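Long-range contact in NtrC family transcriptional regulator (Clostridium acetobutylicum ATCC 824, PDB 2Q5C), which probably acts as an ATP-dependent, DNA-binding transcriptional regulator of the NtrC family, represented here by its N-terminal PrpR_N-family region: residues 49-59 with 68-78. Sequence-based numbering, arbitrary orientation.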
# COMPACT_ATOMS: atom_id res chain seq x y z
N GLN A 49 0.74 -4.11 -19.55
CA GLN A 49 0.58 -5.53 -19.35
C GLN A 49 1.10 -6.38 -20.49
O GLN A 49 1.50 -7.52 -20.25
CB GLN A 49 -0.84 -5.90 -18.95
CG GLN A 49 -1.85 -5.75 -20.01
CD GLN A 49 -3.18 -6.33 -19.58
OE1 GLN A 49 -3.24 -7.41 -18.98
NE2 GLN A 49 -4.23 -5.63 -19.87
N ASP A 50 1.13 -5.84 -21.71
CA ASP A 50 1.65 -6.65 -22.81
C ASP A 50 3.17 -6.53 -22.91
O ASP A 50 3.80 -7.19 -23.74
CB ASP A 50 0.97 -6.25 -24.14
CG ASP A 50 -0.50 -6.63 -24.19
OD1 ASP A 50 -0.93 -7.61 -23.53
OD2 ASP A 50 -1.24 -5.94 -24.93
N GLU A 51 3.76 -5.71 -22.03
CA GLU A 51 5.21 -5.46 -22.04
C GLU A 51 5.98 -5.99 -20.84
O GLU A 51 7.21 -5.87 -20.79
CB GLU A 51 5.50 -3.96 -22.13
CG GLU A 51 4.84 -3.24 -23.29
CD GLU A 51 5.04 -1.73 -23.24
OE1 GLU A 51 5.68 -1.20 -22.29
OE2 GLU A 51 4.54 -1.05 -24.17
N VAL A 52 5.28 -6.55 -19.85
CA VAL A 52 5.93 -7.10 -18.66
C VAL A 52 5.34 -8.46 -18.31
O VAL A 52 4.23 -8.81 -18.80
CB VAL A 52 5.81 -6.15 -17.41
CG1 VAL A 52 6.36 -4.77 -17.76
CG2 VAL A 52 4.37 -6.04 -16.92
N ASP A 53 6.06 -9.21 -17.49
CA ASP A 53 5.63 -10.58 -17.09
C ASP A 53 4.75 -10.58 -15.84
O ASP A 53 3.97 -11.50 -15.63
CB ASP A 53 6.84 -11.48 -16.87
CG ASP A 53 7.65 -11.66 -18.12
OD1 ASP A 53 7.19 -12.45 -18.97
OD2 ASP A 53 8.69 -11.01 -18.29
N ALA A 54 4.89 -9.58 -14.99
CA ALA A 54 4.10 -9.51 -13.77
C ALA A 54 4.13 -8.09 -13.24
O ALA A 54 5.03 -7.33 -13.56
CB ALA A 54 4.67 -10.45 -12.71
N ILE A 55 3.15 -7.77 -12.39
CA ILE A 55 3.04 -6.48 -11.70
C ILE A 55 2.98 -6.75 -10.21
O ILE A 55 2.31 -7.71 -9.78
CB ILE A 55 1.85 -5.71 -12.17
CG1 ILE A 55 2.05 -5.37 -13.66
CG2 ILE A 55 1.70 -4.38 -11.38
CD1 ILE A 55 0.80 -4.95 -14.37
N ILE A 56 3.71 -5.96 -9.42
CA ILE A 56 3.67 -5.96 -7.95
C ILE A 56 3.14 -4.62 -7.49
O ILE A 56 3.52 -3.55 -8.01
CB ILE A 56 5.08 -6.23 -7.35
CG1 ILE A 56 5.64 -7.60 -7.75
CG2 ILE A 56 5.02 -6.05 -5.84
CD1 ILE A 56 7.07 -7.83 -7.38
N SER A 57 2.26 -4.64 -6.49
CA SER A 57 1.69 -3.41 -5.92
C SER A 57 1.25 -3.75 -4.51
O SER A 57 1.46 -4.86 -4.07
CB SER A 57 0.61 -2.81 -6.80
OG SER A 57 -0.50 -3.70 -6.86
N ARG A 58 0.66 -2.79 -3.80
CA ARG A 58 0.32 -3.03 -2.42
C ARG A 58 -1.12 -2.64 -2.16
O ARG A 58 -1.66 -1.72 -2.76
CB ARG A 58 1.27 -2.19 -1.57
CG ARG A 58 1.20 -2.49 -0.10
CD ARG A 58 2.54 -2.16 0.54
NE ARG A 58 2.71 -0.73 0.77
CZ ARG A 58 2.59 -0.14 1.97
NH1 ARG A 58 2.76 1.16 2.07
NH2 ARG A 58 2.29 -0.86 3.05
N GLY A 59 -1.73 -3.36 -1.21
CA GLY A 59 -3.00 -2.92 -0.65
C GLY A 59 -4.11 -2.67 -1.65
O GLY A 59 -4.31 -3.48 -2.58
N SER A 68 -8.20 -5.49 -13.41
CA SER A 68 -8.15 -4.89 -14.75
C SER A 68 -7.05 -5.40 -15.70
O SER A 68 -7.02 -5.00 -16.87
CB SER A 68 -8.15 -3.37 -14.68
OG SER A 68 -7.18 -2.91 -13.78
N VAL A 69 -6.15 -6.23 -15.21
CA VAL A 69 -5.13 -6.85 -16.05
C VAL A 69 -5.29 -8.36 -16.14
O VAL A 69 -5.90 -8.98 -15.25
CB VAL A 69 -3.66 -6.48 -15.62
CG1 VAL A 69 -3.52 -4.96 -15.55
CG2 VAL A 69 -3.24 -7.17 -14.29
N SER A 70 -4.74 -8.96 -17.20
CA SER A 70 -4.82 -10.42 -17.33
C SER A 70 -3.52 -11.13 -17.00
O SER A 70 -3.45 -12.35 -17.01
CB SER A 70 -5.31 -10.82 -18.74
OG SER A 70 -4.53 -10.16 -19.73
N ILE A 71 -2.47 -10.36 -16.69
CA ILE A 71 -1.20 -10.97 -16.33
C ILE A 71 -1.10 -11.09 -14.80
O ILE A 71 -1.94 -10.50 -14.11
CB ILE A 71 -0.00 -10.17 -16.88
CG1 ILE A 71 0.03 -8.76 -16.28
CG2 ILE A 71 -0.10 -10.09 -18.41
CD1 ILE A 71 1.35 -8.01 -16.50
N PRO A 72 -0.11 -11.84 -14.30
CA PRO A 72 0.05 -11.96 -12.83
C PRO A 72 0.19 -10.62 -12.11
O PRO A 72 0.98 -9.76 -12.52
CB PRO A 72 1.33 -12.77 -12.70
CG PRO A 72 1.35 -13.64 -13.95
CD PRO A 72 0.85 -12.70 -15.02
N SER A 73 -0.64 -10.44 -11.08
CA SER A 73 -0.70 -9.25 -10.23
C SER A 73 -0.45 -9.75 -8.82
O SER A 73 -1.23 -10.54 -8.28
CB SER A 73 -2.08 -8.57 -10.30
OG SER A 73 -2.18 -7.48 -9.35
N ILE A 74 0.64 -9.30 -8.22
CA ILE A 74 1.05 -9.76 -6.88
C ILE A 74 0.84 -8.61 -5.92
O ILE A 74 1.18 -7.46 -6.23
CB ILE A 74 2.53 -10.22 -6.86
CG1 ILE A 74 2.71 -11.50 -7.68
CG2 ILE A 74 3.05 -10.42 -5.45
CD1 ILE A 74 2.73 -11.27 -9.21
N SER A 75 0.27 -8.91 -4.76
CA SER A 75 0.01 -7.93 -3.74
C SER A 75 1.02 -8.04 -2.61
O SER A 75 1.20 -9.11 -2.06
CB SER A 75 -1.38 -8.16 -3.16
OG SER A 75 -1.67 -7.07 -2.33
N ILE A 76 1.70 -6.93 -2.30
CA ILE A 76 2.48 -6.83 -1.05
C ILE A 76 1.44 -6.63 0.07
O ILE A 76 0.62 -5.71 -0.01
CB ILE A 76 3.45 -5.63 -1.05
CG1 ILE A 76 4.46 -5.72 -2.22
CG2 ILE A 76 4.16 -5.54 0.31
CD1 ILE A 76 5.10 -4.34 -2.56
N LYS A 77 1.44 -7.53 1.06
CA LYS A 77 0.46 -7.39 2.14
C LYS A 77 0.93 -6.33 3.13
O LYS A 77 2.11 -6.32 3.46
CB LYS A 77 0.24 -8.72 2.85
CG LYS A 77 -0.09 -9.90 1.92
CD LYS A 77 -1.35 -9.65 1.09
CE LYS A 77 -1.55 -10.77 0.06
NZ LYS A 77 -2.81 -10.61 -0.73
N VAL A 78 -0.00 -5.47 3.54
CA VAL A 78 0.24 -4.57 4.67
C VAL A 78 0.21 -5.44 5.94
O VAL A 78 -0.74 -6.20 6.15
CB VAL A 78 -0.82 -3.46 4.77
CG1 VAL A 78 -0.43 -2.48 5.87
CG2 VAL A 78 -1.00 -2.73 3.43
O HOH W 1 -7.12 -6.50 -19.16
O HOH W 2 -0.10 -5.88 -8.38
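Q49 starts with CG tucked over its own backbone (chi1 70°) and then runs straight out, so that its amide reaches the 68-70 backbone; I71, with a similar chi1 of 63° and an extended chi2, sets CD1 against V52 CG2 and I55 CD1. These contacts flank the parallel strand pair 54-58 and 73-76 of a right-handed beta-alpha-beta crossover through helix 59-66, at one edge of a four-stranded parallel sheet with strand order 2-1-3-4. Q49 OE1 accepts two bonds: S70 N donates to a lone pair in the carbonyl plane at 2.8 Å, whereas S70 OG, 3.1 Å from OE1, stands above that plane. The other amide branch, NE2, reaches S68 O through a water. I71 CD1 packs 3.6 Å from V52 CG2, the two side chains roughly perpendicular. Four backbone bonds join the two segments, starting at I55 N to P72 O, just ahead of strand 73-76, and ending at I76 N to S57 O. On one face, I56 CG2 meets I76 CG1 at 3.7 Å; I76 also touches A176 of helix 170-187. On the other, S57 and S73 abut helix 59-66, and a water joins S57 OG, S73 OG and I74 O. The aliphatic part of R58 crosses I76 at a slant, CD against CG2, while NH1 bonds to I166 O; R58 CG comes 3.3 Å from I76 O.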